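2-dehydropantoate 2-reductase (Porphyromonas gingivalis, PDB 2QYT) probably catalyses the NADPH-dependent reduction of 2-dehydropantoate (ketopantoate) to (R)-pantoate, a step in the biosynthesis of pantothenate. Local coordinates at residues A[13-25]-A[140-154]. Residues are numbered along the deposited sequence; the frame is centred on the assembly and turned at random. Where two conformers were deposited one is given.
Sequences VFGLGGVGGYYGA and VYISARKSAPGLITL. With EDO (1,2-ethanediol), chain G; SO4 (sulfate ion), chain B; SO4 (sulfate ion), chain C; SO4 (sulfate ion), chain E.
Ile142 CD1 and Leu154 CD1 both approach the Tyr22 ring obliquely: Ile142 CD1 lies 3.3 Å from Tyr22 CD2, while the Leu154 side chain as a whole crosses that of Tyr22 at about a right angle and brings CD1 to 3.6 Å from Tyr22 CD1. An extended Ile142 chain (chi1 -164°, chi2 -173°) carries CD1 out to that ring and also to Tyr23. The Tyr23 and Val140 side chains slide past each other in opposite directions, Tyr23 CE2 3.7 Å from Val140 CG1. Tyr22 CD2 sits over the centre of one Tyr23 face, and Tyr23 CE1 lies in the plane of the Tyr22 ring, so Tyr22 presents its edge to that face. Tyrosine suits both places because its ring packs against aliphatic groups while its hydroxyl bonds at the far end, to Arg65 for Tyr22 and to Glu159 for Tyr23. Val19 meets Val140 tip to tip, its CG1 3.8 Å from Val140 CG2.

Glycines let the helix start lie close to the strand: Gly18 CA is 3.7 Å from Arg145 N, with no room for a beta carbon beside Ala144 O, and bare Gly21 leaves room for Ile152 CG1. Gly15, Gly17 and Gly20 match the GxGxxG pattern of Rossmann folds, whose turn typically receives the dinucleotide phosphates. One sulfate, probably from the crystallisation liquor, accepts bonds from Gly18 N on O1 (3.0 Å) and Lys146 N on O3 (2.7 Å), consistent with a phosphate-binding place for the cofactor.

Helix segment 18-25 runs nearly perpendicular to strand segment 140-148 (100° between their directions). The helix follows strand 9-14 of the parallel sheet, and its first turns pack on the mixed sheet, where strands 151-154 and 158-164 lie either side of 137-148; helix 46-55 borders the Leu16 and Lys146 end.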
ATOM      1  N   VAL A  13      -0.922 -13.441   1.032  1.00 17.38           N
ATOM      2  CA  VAL A  13      -0.118 -12.243   1.060  1.00 18.55           C
ATOM      3  C   VAL A  13       1.030 -12.434   0.098  1.00 18.08           C
ATOM      4  O   VAL A  13       1.863 -13.289   0.320  1.00 17.43           O
ATOM      5  CB  VAL A  13       0.375 -11.871   2.497  1.00 19.03           C
ATOM      6  CG1 VAL A  13       1.006 -10.482   2.496  1.00 17.68           C
ATOM      7  CG2 VAL A  13      -0.792 -11.834   3.430  1.00 19.94           C
ATOM      8  N   PHE A  14       1.072 -11.593  -0.941  1.00 17.97           N
ATOM      9  CA  PHE A  14       2.091 -11.655  -1.969  1.00 18.97           C
ATOM     10  C   PHE A  14       3.123 -10.550  -1.711  1.00 19.63           C
ATOM     11  O   PHE A  14       2.868  -9.380  -1.969  1.00 19.46           O
ATOM     12  CB  PHE A  14       1.428 -11.477  -3.356  1.00 18.62           C
ATOM     13  CG  PHE A  14       2.377 -11.687  -4.523  1.00 19.05           C
ATOM     14  CD1 PHE A  14       2.824 -12.960  -4.850  1.00 16.70           C
ATOM     15  CD2 PHE A  14       2.800 -10.613  -5.297  1.00 18.49           C
ATOM     16  CE1 PHE A  14       3.663 -13.178  -5.913  1.00 17.51           C
ATOM     17  CE2 PHE A  14       3.673 -10.808  -6.361  1.00 18.47           C
ATOM     18  CZ  PHE A  14       4.101 -12.107  -6.675  1.00 19.67           C
ATOM     19  N   GLY A  15       4.287 -10.944  -1.202  1.00 20.75           N
ATOM     20  CA  GLY A  15       5.377 -10.035  -0.847  1.00 18.85           C
ATOM     21  C   GLY A  15       5.305  -9.929   0.657  1.00 18.68           C
ATOM     22  O   GLY A  15       4.281  -9.510   1.183  1.00 20.01           O
ATOM     23  N   LEU A  16       6.325 -10.385   1.365  1.00 18.33           N
ATOM     24  CA  LEU A  16       6.330 -10.303   2.835  1.00 18.74           C
ATOM     25  C   LEU A  16       7.359  -9.301   3.385  1.00 17.97           C
ATOM     26  O   LEU A  16       8.146  -9.654   4.249  1.00 17.95           O
ATOM     27  CB  LEU A  16       6.592 -11.666   3.517  1.00 18.31           C
ATOM     28  CG  LEU A  16       5.560 -12.697   3.937  1.00 18.44           C
ATOM     29  CD1 LEU A  16       6.228 -13.701   4.882  1.00 17.37           C
ATOM     30  CD2 LEU A  16       4.213 -12.225   4.510  1.00 13.71           C
ATOM     31  N   GLY A  17       7.340  -8.064   2.916  1.00 17.37           N
ATOM     32  CA  GLY A  17       8.222  -7.057   3.495  1.00 17.55           C
ATOM     33  C   GLY A  17       7.462  -6.453   4.673  1.00 17.97           C
ATOM     34  O   GLY A  17       6.571  -7.120   5.266  1.00 18.38           O
ATOM     35  N   GLY A  18       7.767  -5.201   5.019  1.00 16.86           N
ATOM     36  CA  GLY A  18       7.152  -4.604   6.191  1.00 17.14           C
ATOM     37  C   GLY A  18       5.637  -4.643   6.178  1.00 18.18           C
ATOM     38  O   GLY A  18       4.996  -5.032   7.154  1.00 18.73           O
ATOM     39  N   VAL A  19       5.053  -4.291   5.037  1.00 18.25           N
ATOM     40  CA  VAL A  19       3.596  -4.152   4.914  1.00 17.66           C
ATOM     41  C   VAL A  19       2.940  -5.553   4.820  1.00 17.33           C
ATOM     42  O   VAL A  19       2.075  -5.903   5.618  1.00 17.45           O
ATOM     43  CB  VAL A  19       3.217  -3.247   3.709  1.00 17.11           C
ATOM     44  CG1 VAL A  19       1.671  -3.351   3.386  1.00 16.21           C
ATOM     45  CG2 VAL A  19       3.701  -1.772   3.955  1.00 18.02           C
ATOM     46  N   GLY A  20       3.375  -6.376   3.883  1.00 18.06           N
ATOM     47  CA  GLY A  20       2.779  -7.721   3.776  1.00 16.94           C
ATOM     48  C   GLY A  20       3.087  -8.582   4.979  1.00 17.03           C
ATOM     49  O   GLY A  20       2.254  -9.377   5.418  1.00 18.30           O
ATOM     50  N   GLY A  21       4.283  -8.441   5.534  1.00 16.58           N
ATOM     51  CA  GLY A  21       4.677  -9.270   6.657  1.00 15.65           C
ATOM     52  C   GLY A  21       3.922  -8.909   7.915  1.00 16.22           C
ATOM     53  O   GLY A  21       3.421  -9.810   8.656  1.00 17.94           O
ATOM     54  N   TYR A  22       3.804  -7.610   8.191  1.00 15.28           N
ATOM     55  CA  TYR A  22       2.978  -7.194   9.286  1.00 14.98           C
ATOM     56  C   TYR A  22       1.495  -7.577   9.150  1.00 15.19           C
ATOM     57  O   TYR A  22       0.920  -8.105  10.085  1.00 15.97           O
ATOM     58  CB  TYR A  22       3.081  -5.680   9.539  1.00 14.68           C
ATOM     59  CG  TYR A  22       2.243  -5.322  10.727  1.00 14.12           C
ATOM     60  CD1 TYR A  22       2.709  -5.593  12.025  1.00 13.69           C
ATOM     61  CD2 TYR A  22       0.934  -4.834  10.574  1.00 15.13           C
ATOM     62  CE1 TYR A  22       1.953  -5.298  13.141  1.00 14.67           C
ATOM     63  CE2 TYR A  22       0.135  -4.542  11.707  1.00 13.16           C
ATOM     64  CZ  TYR A  22       0.677  -4.767  12.991  1.00 14.75           C
ATOM     65  OH  TYR A  22      -0.043  -4.490  14.135  1.00 14.12           O
ATOM     66  N   TYR A  23       0.838  -7.273   8.026  1.00 15.17           N
ATOM     67  CA  TYR A  23      -0.603  -7.629   7.941  1.00 15.52           C
ATOM     68  C   TYR A  23      -0.801  -9.117   7.787  1.00 14.84           C
ATOM     69  O   TYR A  23      -1.722  -9.685   8.361  1.00 15.57           O
ATOM     70  CB  TYR A  23      -1.340  -6.794   6.894  1.00 15.32           C
ATOM     71  CG  TYR A  23      -1.355  -5.328   7.276  1.00 16.32           C
ATOM     72  CD1 TYR A  23      -2.130  -4.882   8.360  1.00 15.69           C
ATOM     73  CD2 TYR A  23      -0.581  -4.392   6.584  1.00 13.92           C
ATOM     74  CE1 TYR A  23      -2.158  -3.557   8.739  1.00 16.37           C
ATOM     75  CE2 TYR A  23      -0.616  -3.031   6.960  1.00 18.15           C
ATOM     76  CZ  TYR A  23      -1.393  -2.624   8.016  1.00 16.33           C
ATOM     77  OH  TYR A  23      -1.433  -1.293   8.347  1.00 19.63           O
ATOM     78  N   GLY A  24       0.113  -9.771   7.079  1.00 16.30           N
ATOM     79  CA  GLY A  24       0.099 -11.251   7.028  1.00 16.53           C
ATOM     80  C   GLY A  24       0.280 -11.914   8.391  1.00 16.92           C
ATOM     81  O   GLY A  24      -0.385 -12.907   8.715  1.00 16.11           O
ATOM     82  N   ALA A  25       1.173 -11.356   9.219  1.00 17.56           N
ATOM     83  CA  ALA A  25       1.373 -11.874  10.568  1.00 16.68           C
ATOM     84  C   ALA A  25       0.108 -11.727  11.429  1.00 17.37           C
ATOM     85  O   ALA A  25      -0.277 -12.654  12.137  1.00 19.87           O
ATOM     86  CB  ALA A  25       2.577 -11.171  11.236  1.00 17.22           C
ATOM     87  N   VAL A 140      -2.029   1.947   3.086  1.00 20.23           N
ATOM     88  CA  VAL A 140      -1.700   1.720   4.506  1.00 17.91           C
ATOM     89  C   VAL A 140      -0.853   2.870   5.022  1.00 17.53           C
ATOM     90  O   VAL A 140      -0.166   3.525   4.250  1.00 17.23           O
ATOM     91  CB  VAL A 140      -1.033   0.330   4.729  1.00 18.32           C
ATOM     92  CG1 VAL A 140      -1.969  -0.792   4.298  1.00 17.51           C
ATOM     93  CG2 VAL A 140       0.307   0.195   3.994  1.00 15.59           C
ATOM     94  N   TYR A 141      -0.982   3.193   6.310  1.00 17.51           N
ATOM     95  CA  TYR A 141      -0.054   4.086   6.991  1.00 16.30           C
ATOM     96  C   TYR A 141       0.574   3.253   8.095  1.00 16.30           C
ATOM     97  O   TYR A 141      -0.091   2.843   9.045  1.00 15.04           O
ATOM     98  CB  TYR A 141      -0.773   5.293   7.591  1.00 17.28           C
ATOM     99  CG  TYR A 141      -1.287   6.277   6.586  1.00 16.33           C
ATOM    100  CD1 TYR A 141      -0.564   7.405   6.276  1.00 17.53           C
ATOM    101  CD2 TYR A 141      -2.477   6.056   5.910  1.00 18.29           C
ATOM    102  CE1 TYR A 141      -1.043   8.355   5.343  1.00 20.21           C
ATOM    103  CE2 TYR A 141      -2.953   6.979   4.964  1.00 18.72           C
ATOM    104  CZ  TYR A 141      -2.235   8.117   4.683  1.00 18.88           C
ATOM    105  OH  TYR A 141      -2.697   9.020   3.738  1.00 17.84           O
ATOM    106  N   ILE A 142       1.854   2.962   7.935  1.00 16.33           N
ATOM    107  CA  ILE A 142       2.528   2.018   8.803  1.00 17.32           C
ATOM    108  C   ILE A 142       4.014   2.185   8.578  1.00 19.03           C
ATOM    109  O   ILE A 142       4.435   2.392   7.422  1.00 20.47           O
ATOM    110  CB  ILE A 142       2.087   0.531   8.568  1.00 17.38           C
ATOM    111  CG1 ILE A 142       2.505  -0.373   9.760  1.00 15.77           C
ATOM    112  CG2 ILE A 142       2.466  -0.001   7.134  1.00 17.86           C
ATOM    113  CD1 ILE A 142       2.241  -1.956   9.538  1.00 15.08           C
ATOM    114  N   SER A 143       4.786   2.133   9.666  1.00 18.23           N
ATOM    115  CA  SER A 143       6.232   2.290   9.623  1.00 19.16           C
ATOM    116  C   SER A 143       6.918   0.966   9.888  1.00 19.00           C
ATOM    117  O   SER A 143       7.399   0.701  10.986  1.00 19.65           O
ATOM    118  CB  SER A 143       6.652   3.291  10.690  1.00 19.77           C
ATOM    119  OG  SER A 143       6.071   4.547  10.385  1.00 26.23           O
ATOM    120  N   ALA A 144       6.981   0.133   8.866  1.00 19.74           N
ATOM    121  CA  ALA A 144       7.369  -1.264   9.009  1.00 19.94           C
ATOM    122  C   ALA A 144       8.339  -1.636   7.926  1.00 20.21           C
ATOM    123  O   ALA A 144       8.217  -1.176   6.785  1.00 21.36           O
ATOM    124  CB  ALA A 144       6.158  -2.129   8.932  1.00 20.00           C
ATOM    125  N   ARG A 145       9.301  -2.477   8.288  1.00 19.38           N
ATOM    126  CA  ARG A 145      10.502  -2.783   7.502  0.50 18.95           C
ATOM    127  C   ARG A 145      10.782  -4.280   7.615  1.00 18.45           C
ATOM    128  O   ARG A 145      10.760  -4.768   8.741  1.00 17.82           O
ATOM    129  CB  ARG A 145      11.651  -2.085   8.238  0.50 18.92           C
ATOM    130  CG  ARG A 145      12.630  -1.318   7.430  0.50 18.05           C
ATOM    131  CD  ARG A 145      13.525  -0.467   8.388  0.50 19.72           C
ATOM    132  NE  ARG A 145      14.328  -1.256   9.338  0.50 19.54           N
ATOM    133  CZ  ARG A 145      14.392  -1.056  10.655  0.50 18.52           C
ATOM    134  NH1 ARG A 145      13.701  -0.072  11.247  0.50 17.20           N
ATOM    135  NH2 ARG A 145      15.168  -1.846  11.382  0.50 16.64           N
ATOM    136  N   LYS A 146      11.125  -4.983   6.543  1.00 18.46           N
ATOM    137  CA  LYS A 146      11.714  -6.303   6.752  1.00 17.89           C
ATOM    138  C   LYS A 146      13.141  -6.014   7.150  1.00 17.93           C
ATOM    139  O   LYS A 146      13.874  -5.455   6.333  1.00 18.04           O
ATOM    140  CB  LYS A 146      11.705  -7.161   5.494  1.00 17.79           C
ATOM    141  CG  LYS A 146      12.490  -8.444   5.695  1.00 19.98           C
ATOM    142  CD  LYS A 146      12.368  -9.332   4.490  1.00 23.91           C
ATOM    143  CE  LYS A 146      13.482  -9.094   3.528  1.00 28.59           C
ATOM    144  NZ  LYS A 146      12.874  -9.191   2.180  1.00 31.84           N
ATOM    145  N   SER A 147      13.539  -6.317   8.397  1.00 16.74           N
ATOM    146  CA  SER A 147      14.881  -5.890   8.818  1.00 16.55           C
ATOM    147  C   SER A 147      15.928  -7.027   8.864  1.00 16.32           C
ATOM    148  O   SER A 147      17.103  -6.769   9.081  1.00 15.21           O
ATOM    149  CB  SER A 147      14.836  -5.151  10.171  1.00 17.89           C
ATOM    150  OG  SER A 147      14.318  -6.025  11.171  1.00 19.36           O
ATOM    151  N   ALA A 148      15.482  -8.275   8.674  1.00 14.30           N
ATOM    152  CA  ALA A 148      16.380  -9.434   8.646  1.00 15.03           C
ATOM    153  C   ALA A 148      15.592 -10.604   8.021  1.00 14.31           C
ATOM    154  O   ALA A 148      14.363 -10.560   7.950  1.00 13.49           O
ATOM    155  CB  ALA A 148      16.904  -9.795  10.046  1.00 13.23           C
ATOM    156  N   PRO A 149      16.302 -11.611   7.469  1.00 15.51           N
ATOM    157  CA  PRO A 149      15.548 -12.755   7.006  1.00 14.83           C
ATOM    158  C   PRO A 149      14.601 -13.230   8.117  1.00 15.83           C
ATOM    159  O   PRO A 149      15.017 -13.460   9.244  1.00 15.30           O
ATOM    160  CB  PRO A 149      16.641 -13.768   6.697  1.00 15.50           C
ATOM    161  CG  PRO A 149      17.789 -12.919   6.231  1.00 14.37           C
ATOM    162  CD  PRO A 149      17.748 -11.744   7.167  1.00 15.60           C
ATOM    163  N   GLY A 150      13.314 -13.314   7.807  1.00 16.33           N
ATOM    164  CA  GLY A 150      12.311 -13.766   8.762  1.00 16.82           C
ATOM    165  C   GLY A 150      11.871 -12.785   9.829  1.00 17.71           C
ATOM    166  O   GLY A 150      11.209 -13.195  10.803  1.00 17.39           O
ATOM    167  N   LEU A 151      12.210 -11.500   9.665  1.00 17.58           N
ATOM    168  CA  LEU A 151      11.930 -10.527  10.735  1.00 17.22           C
ATOM    169  C   LEU A 151      11.379  -9.230  10.199  1.00 17.03           C
ATOM    170  O   LEU A 151      11.986  -8.607   9.330  1.00 18.03           O
ATOM    171  CB  LEU A 151      13.198 -10.251  11.575  1.00 17.76           C
ATOM    172  CG  LEU A 151      13.059  -9.220  12.729  1.00 18.54           C
ATOM    173  CD1 LEU A 151      12.174  -9.787  13.890  1.00 17.75           C
ATOM    174  CD2 LEU A 151      14.406  -8.676  13.288  1.00 18.54           C
ATOM    175  N   ILE A 152      10.247  -8.812  10.747  1.00 16.71           N
ATOM    176  CA  ILE A 152       9.682  -7.496  10.503  1.00 16.31           C
ATOM    177  C   ILE A 152       9.862  -6.650  11.766  1.00 16.79           C
ATOM    178  O   ILE A 152       9.600  -7.110  12.906  1.00 16.01           O
ATOM    179  CB  ILE A 152       8.143  -7.557  10.172  1.00 16.47           C
ATOM    180  CG1 ILE A 152       7.852  -8.605   9.065  1.00 17.65           C
ATOM    181  CG2 ILE A 152       7.622  -6.228   9.729  1.00 14.78           C
ATOM    182  CD1 ILE A 152       8.760  -8.443   7.791  1.00 20.95           C
ATOM    183  N   THR A 153      10.286  -5.409  11.557  1.00 14.55           N
ATOM    184  CA  THR A 153      10.370  -4.448  12.631  1.00 16.09           C
ATOM    185  C   THR A 153       9.438  -3.269  12.322  1.00 16.11           C
ATOM    186  O   THR A 153       9.463  -2.729  11.203  1.00 15.40           O
ATOM    187  CB  THR A 153      11.807  -3.897  12.738  1.00 14.88           C
ATOM    188  OG1 THR A 153      12.678  -5.019  12.974  1.00 16.13           O
ATOM    189  CG2 THR A 153      11.941  -2.850  13.867  1.00 15.00           C
ATOM    190  N   LEU A 154       8.606  -2.920  13.295  1.00 15.52           N
ATOM    191  CA  LEU A 154       7.865  -1.673  13.281  1.00 16.12           C
ATOM    192  C   LEU A 154       8.512  -0.680  14.174  1.00 17.35           C
ATOM    193  O   LEU A 154       8.836  -0.952  15.346  1.00 17.32           O
ATOM    194  CB  LEU A 154       6.423  -1.839  13.746  1.00 17.13           C
ATOM    195  CG  LEU A 154       5.376  -2.384  12.785  1.00 16.89           C
ATOM    196  CD1 LEU A 154       5.747  -3.778  12.363  1.00 14.41           C
ATOM    197  CD2 LEU A 154       3.987  -2.350  13.488  1.00 15.71           C
TER
HETATM  198  C1  EDO G 320       5.477  -4.720   1.728  1.00 15.83           C
HETATM  199  O1  EDO G 320       5.475  -6.144   1.848  1.00  5.65           O
HETATM  200  C2  EDO G 320       6.864  -4.127   1.981  1.00 13.90           C
HETATM  201  O2  EDO G 320       6.677  -2.880   2.637  1.00 18.20           O
HETATM  202  S   SO4 B 315      10.389  -3.277   3.262  1.00 36.19           S
HETATM  203  O1  SO4 B 315       9.201  -2.796   3.937  1.00 38.47           O
HETATM  204  O2  SO4 B 315      11.290  -2.121   3.197  1.00 38.74           O
HETATM  205  O3  SO4 B 315      11.015  -4.390   3.952  1.00 35.26           O
HETATM  206  O4  SO4 B 315      10.036  -3.720   1.925  1.00 39.08           O
HETATM  207  S   SO4 C 316       9.779 -11.524   0.127  1.00 28.59           S
HETATM  208  O1  SO4 C 316       8.683 -11.581   1.073  1.00 31.71           O
HETATM  209  O2  SO4 C 316      10.540 -10.318   0.466  1.00 32.11           O
HETATM  210  O3  SO4 C 316      10.657 -12.685   0.244  1.00 26.19           O
HETATM  211  O4  SO4 C 316       9.190 -11.407  -1.223  1.00 31.58           O
HETATM  212  S   SO4 E 318       8.739  -7.092  -0.832  0.85 58.39           S
HETATM  213  O1  SO4 E 318       9.772  -7.753  -0.048  0.85 57.94           O
HETATM  214  O2  SO4 E 318       8.849  -5.631  -0.695  0.85 57.24           O
HETATM  215  O3  SO4 E 318       8.892  -7.549  -2.214  0.85 58.23           O
HETATM  216  O4  SO4 E 318       7.414  -7.479  -0.362  0.85 57.86           O